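Local structure of nidogen (Mus musculus, 1NPE) at residues Ala35-Gly40 / Thr53-Pro58. The protein is a basement-membrane glycoprotein, also called entactin, whose six-bladed YWTD beta-propeller domain binds laminin. Sequence-based numbering, arbitrary orientation.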
loop_
_atom_site.group_PDB
_atom_site.type_symbol
_atom_site.label_atom_id
_atom_site.label_comp_id
_atom_site.label_asym_id
_atom_site.label_seq_id
_atom_site.Cartn_x
_atom_site.Cartn_y
_atom_site.Cartn_z
ATOM N N ALA A 35 -17.814 3.920 -1.705
ATOM C CA ALA A 35 -17.358 3.485 -0.386
ATOM C C ALA A 35 -15.916 2.975 -0.320
ATOM O O ALA A 35 -15.363 2.839 0.773
ATOM C CB ALA A 35 -18.304 2.420 0.166
ATOM N N LYS A 36 -15.287 2.757 -1.473
ATOM C CA LYS A 36 -13.936 2.195 -1.505
ATOM C C LYS A 36 -12.726 3.095 -1.747
ATOM O O LYS A 36 -12.829 4.192 -2.279
ATOM C CB LYS A 36 -13.890 1.044 -2.516
ATOM C CG LYS A 36 -14.905 -0.074 -2.287
ATOM C CD LYS A 36 -14.687 -1.220 -3.288
ATOM C CE LYS A 36 -15.778 -2.295 -3.207
ATOM N NZ LYS A 36 -15.771 -3.046 -1.912
ATOM N N VAL A 37 -11.568 2.608 -1.315
ATOM C CA VAL A 37 -10.301 3.295 -1.527
ATOM C C VAL A 37 -9.509 2.300 -2.378
ATOM O O VAL A 37 -8.890 1.364 -1.858
ATOM C CB VAL A 37 -9.548 3.593 -0.200
ATOM C CG1 VAL A 37 -8.168 4.161 -0.496
ATOM C CG2 VAL A 37 -10.345 4.577 0.654
ATOM N N ILE A 38 -9.625 2.457 -3.694
ATOM C CA ILE A 38 -8.956 1.589 -4.651
ATOM C C ILE A 38 -7.456 1.852 -4.614
ATOM O O ILE A 38 -7.019 2.994 -4.739
ATOM C CB ILE A 38 -9.476 1.845 -6.084
ATOM C CG1 ILE A 38 -11.008 1.861 -6.106
ATOM C CG2 ILE A 38 -8.962 0.764 -7.027
ATOM C CD1 ILE A 38 -11.654 0.497 -5.930
ATOM N N ILE A 39 -6.667 0.796 -4.442
ATOM C CA ILE A 39 -5.220 0.949 -4.379
ATOM C C ILE A 39 -4.505 0.304 -5.562
ATOM O O ILE A 39 -3.892 1.003 -6.368
ATOM C CB ILE A 39 -4.655 0.387 -3.062
ATOM C CG1 ILE A 39 -5.301 1.093 -1.863
ATOM C CG2 ILE A 39 -3.142 0.553 -3.026
ATOM C CD1 ILE A 39 -4.916 2.562 -1.720
ATOM N N GLY A 40 -4.580 -1.022 -5.668
ATOM C CA GLY A 40 -3.919 -1.711 -6.762
ATOM C C GLY A 40 -4.794 -1.937 -7.982
ATOM O O GLY A 40 -6.005 -2.114 -7.852
ATOM N N THR A 53 -7.691 -3.770 -5.923
ATOM C CA THR A 53 -7.655 -4.082 -4.505
ATOM C C THR A 53 -8.226 -2.866 -3.788
ATOM O O THR A 53 -8.006 -1.723 -4.200
ATOM C CB THR A 53 -6.226 -4.349 -3.978
ATOM O OG1 THR A 53 -5.458 -3.138 -4.006
ATOM C CG2 THR A 53 -5.543 -5.422 -4.807
ATOM N N ASP A 54 -8.978 -3.131 -2.730
ATOM C CA ASP A 54 -9.612 -2.099 -1.927
ATOM C C ASP A 54 -9.199 -2.296 -0.470
ATOM O O ASP A 54 -9.405 -3.372 0.091
ATOM C CB ASP A 54 -11.133 -2.220 -2.078
ATOM C CG ASP A 54 -11.886 -1.554 -0.949
ATOM O OD1 ASP A 54 -12.776 -2.207 -0.368
ATOM O OD2 ASP A 54 -11.585 -0.384 -0.643
ATOM N N ILE A 55 -8.594 -1.272 0.126
ATOM C CA ILE A 55 -8.152 -1.343 1.521
ATOM C C ILE A 55 -9.220 -0.902 2.522
ATOM O O ILE A 55 -8.999 -0.954 3.732
ATOM C CB ILE A 55 -6.917 -0.467 1.775
ATOM C CG1 ILE A 55 -7.204 0.969 1.325
ATOM C CG2 ILE A 55 -5.701 -1.062 1.097
ATOM C CD1 ILE A 55 -6.205 1.974 1.824
ATOM N N SER A 56 -10.354 -0.434 2.008
ATOM C CA SER A 56 -11.455 0.044 2.838
ATOM C C SER A 56 -12.294 -1.066 3.485
ATOM O O SER A 56 -12.461 -1.085 4.705
ATOM C CB SER A 56 -12.351 0.984 2.019
ATOM O OG SER A 56 -13.423 1.488 2.789
ATOM N N GLU A 57 -12.806 -1.991 2.676
ATOM C CA GLU A 57 -13.631 -3.080 3.189
ATOM C C GLU A 57 -12.905 -4.075 4.108
ATOM O O GLU A 57 -13.406 -4.376 5.193
ATOM C CB GLU A 57 -14.359 -3.803 2.054
ATOM C CG GLU A 57 -15.386 -4.821 2.532
ATOM C CD GLU A 57 -16.204 -5.425 1.404
ATOM O OE1 GLU A 57 -16.139 -4.918 0.264
ATOM O OE2 GLU A 57 -16.926 -6.410 1.663
ATOM N N PRO A 58 -11.775 -4.667 3.663
ATOM C CA PRO A 58 -11.055 -4.551 2.392
ATOM C C PRO A 58 -11.552 -5.601 1.398
ATOM O O PRO A 58 -12.313 -6.494 1.772
ATOM C CB PRO A 58 -9.612 -4.837 2.803
ATOM C CG PRO A 58 -9.780 -5.878 3.837
ATOM C CD PRO A 58 -10.914 -5.312 4.672
#
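The carboxylate of Asp54 reaches across to the backbone of Val37 at the open end of a beta hairpin, where strands 36-44 and 49-54, the first two of an antiparallel four-stranded blade in the YWTD beta-propeller, begin to part. Asp54 OD2 accepts from Val37 N at 3.1 Å on the anti side, while Ser56 N meets the same oxygen at 2.9 Å from the opposite face, closing an Asx turn. Glu57 N binds Asp54 OD1, so that three backbone N-H groups grip the carboxylate and hold it in place. With CG anti to its own backbone N (chi1 160°), Asp54 presents this group to Lys36, whose methylene chain passes over it at about a right angle. At its end the lysine bends at chi4 (-66°), and NZ forms a close salt bridge with Glu57 OE1 (2.9 Å) and a longer, weak one with Asp54 OD1. An alanine in place of Asp54 would probably leave the N-H groups of Val37, Ser56 and Glu57 without this acceptor and the lysine chain without the flat group it covers, making the 55-57 turn less firmly set. On the face carrying Val37, Ile39 and Ile55, Ile55 packs CD1 on Val37 CG1 and CG2 on Ile39 CG1, and a second protein chain packs against these residues. Ser59 OG bonds both Lys36 NZ and Asp54 OD1, and Arg75 pairs with Glu57 OE2, extending the polar network. Deeper along the hairpin, Ile39 N donates almost straight to Thr53 O (2.9 Å, 174°), and Thr53 OG1, also bonded to Pro81 O, accepts from Gly40 N at 2.8 Å.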